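A cystathionine beta-synthase domain protein fused to a Zn-ribbon-like domain (PDB 3GHD) is of unknown function but probably binds a nucleotide through its cystathionine beta-synthase (CBS) domain and a metal ion through the zinc-ribbon-like part. Local coordinates at residues V5-T10 against A26-G31. Numbering follows the deposited sequence.
Sequences VQPKDT and AVVMEG
This is a parallel beta pairing at the end of strand 2-5, the outermost strand of this chain's sheet, continued by loop packing against strand 25-30 in the CBS domain. The two strands are joined through helix 11-20, a beta-alpha-beta crossover. Val5 takes both backbone bonds. Val5 N donates to Val27 O at 2.9 Å, from above the carbonyl plane. Val5 O accepts Met29 N at 3.0 Å, nearly along the C=O axis and almost straight at 178°. Val5 and Val28 point to the same face of the sheet. Val5 CG2 meets Val28 CG2 at 3.9 Å and also lies 4.0 Å from Ala26 CB. Val59 touches both valines on this face.

After Val5 the chain leaves the strand in a type I turn, Gln6 to Asp9. Asp9 N donates to Gln6 O and closes it. Asp9 OD2 accepts Gln6 N at 2.9 Å, met from above the carboxylate plane, as a second link. Pro7 lies alongside strand 25-30. Pro7 CA sits 3.5 Å from Val28 CG1, the methyl anti to the backbone N. Pro7 CD reaches Met29 O at 3.2 Å, and Pro7 CG meets the Glu30 carboxylate, brought close by a bend at chi2 (71°). An alanine at Pro7 would lose the CG and CD contacts and would probably loosen the turn against the strand. Two backbone bonds thus fix the Val5 pairing; beyond it Pro7 meets the strand through van der Waals and C-H to oxygen contacts, without hydrogen bonds.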
loop_
_atom_site.group_PDB
_atom_site.type_symbol
_atom_site.label_atom_id
_atom_site.label_comp_id
_atom_site.label_asym_id
_atom_site.label_seq_id
_atom_site.Cartn_x
_atom_site.Cartn_y
_atom_site.Cartn_z
ATOM N N VAL A 5 8.833 -20.279 -10.145
ATOM C CA VAL A 5 10.217 -19.779 -10.244
ATOM C C VAL A 5 11.208 -20.930 -10.278
ATOM O O VAL A 5 10.834 -22.078 -10.095
ATOM C CB VAL A 5 10.608 -18.871 -9.072
ATOM C CG1 VAL A 5 9.711 -17.631 -9.008
ATOM C CG2 VAL A 5 10.606 -19.638 -7.714
ATOM N N GLN A 6 12.476 -20.600 -10.494
ATOM C CA GLN A 6 13.563 -21.583 -10.530
ATOM C C GLN A 6 14.344 -21.599 -9.202
ATOM O O GLN A 6 14.479 -20.573 -8.542
ATOM C CB GLN A 6 14.506 -21.232 -11.671
ATOM C CG GLN A 6 13.867 -21.268 -13.063
ATOM C CD GLN A 6 14.575 -20.351 -14.051
ATOM O OE1 GLN A 6 15.270 -20.819 -14.959
ATOM N NE2 GLN A 6 14.422 -19.030 -13.858
ATOM N N PRO A 7 14.902 -22.765 -8.827
ATOM C CA PRO A 7 15.615 -22.881 -7.547
ATOM C C PRO A 7 16.704 -21.840 -7.335
ATOM O O PRO A 7 16.935 -21.405 -6.209
ATOM C CB PRO A 7 16.252 -24.272 -7.623
ATOM C CG PRO A 7 16.177 -24.674 -9.037
ATOM C CD PRO A 7 14.941 -24.032 -9.573
ATOM N N LYS A 8 17.350 -21.441 -8.418
ATOM C CA LYS A 8 18.502 -20.558 -8.333
ATOM C C LYS A 8 18.100 -19.082 -8.404
ATOM O O LYS A 8 18.957 -18.222 -8.261
ATOM C CB LYS A 8 19.505 -20.913 -9.425
ATOM N N ASP A 9 16.809 -18.780 -8.584
ATOM C CA ASP A 9 16.325 -17.375 -8.548
ATOM C C ASP A 9 16.585 -16.778 -7.158
ATOM O O ASP A 9 16.332 -17.409 -6.131
ATOM C CB ASP A 9 14.826 -17.259 -8.939
ATOM C CG ASP A 9 14.563 -17.592 -10.430
ATOM O OD1 ASP A 9 15.525 -17.555 -11.225
ATOM O OD2 ASP A 9 13.407 -17.877 -10.819
ATOM N N THR A 10 17.119 -15.568 -7.126
ATOM C CA THR A 10 17.374 -14.888 -5.861
ATOM C C THR A 10 16.087 -14.256 -5.316
ATOM O O THR A 10 15.133 -14.077 -6.041
ATOM C CB THR A 10 18.450 -13.820 -6.006
ATOM O OG1 THR A 10 18.122 -12.953 -7.077
ATOM C CG2 THR A 10 19.794 -14.450 -6.299
ATOM N N ALA A 26 5.606 -18.561 -4.305
ATOM C CA ALA A 26 6.481 -18.874 -5.423
ATOM C C ALA A 26 6.738 -20.350 -5.351
ATOM O O ALA A 26 7.301 -20.813 -4.345
ATOM C CB ALA A 26 7.842 -18.143 -5.309
ATOM N N VAL A 27 6.314 -21.067 -6.386
ATOM C CA VAL A 27 6.443 -22.517 -6.495
ATOM C C VAL A 27 7.745 -22.784 -7.228
ATOM O O VAL A 27 7.933 -22.350 -8.363
ATOM C CB VAL A 27 5.260 -23.168 -7.203
ATOM C CG1 VAL A 27 5.518 -24.646 -7.420
ATOM C CG2 VAL A 27 3.964 -22.948 -6.382
ATOM N N VAL A 28 8.664 -23.417 -6.521
ATOM C CA VAL A 28 10.014 -23.673 -7.016
ATOM C C VAL A 28 10.039 -24.971 -7.826
ATOM O O VAL A 28 9.783 -26.068 -7.282
ATOM C CB VAL A 28 11.049 -23.715 -5.848
ATOM C CG1 VAL A 28 12.455 -23.956 -6.374
ATOM C CG2 VAL A 28 10.961 -22.379 -5.015
HETATM N N MSE A 29 10.323 -24.825 -9.124
HETATM C CA MSE A 29 10.406 -25.957 -10.056
HETATM C C MSE A 29 11.772 -26.079 -10.703
HETATM O O MSE A 29 12.350 -25.093 -11.172
HETATM C CB MSE A 29 9.366 -25.814 -11.176
HETATM C CG MSE A 29 7.965 -26.183 -10.784
HETATM SE SE MSE A 29 6.828 -26.298 -12.399
HETATM C CE MSE A 29 5.078 -26.727 -11.608
ATOM N N GLU A 30 12.261 -27.318 -10.730
ATOM C CA GLU A 30 13.485 -27.699 -11.406
ATOM C C GLU A 30 13.005 -28.547 -12.568
ATOM O O GLU A 30 12.520 -29.667 -12.386
ATOM C CB GLU A 30 14.359 -28.518 -10.461
ATOM C CG GLU A 30 15.730 -28.909 -11.022
ATOM C CD GLU A 30 16.668 -27.730 -11.125
ATOM O OE1 GLU A 30 16.531 -26.924 -12.087
ATOM O OE2 GLU A 30 17.538 -27.614 -10.228
ATOM N N GLY A 31 13.076 -27.972 -13.760
ATOM C CA GLY A 31 12.484 -28.585 -14.947
ATOM C C GLY A 31 11.015 -28.886 -14.695
ATOM O O GLY A 31 10.218 -27.981 -14.489
#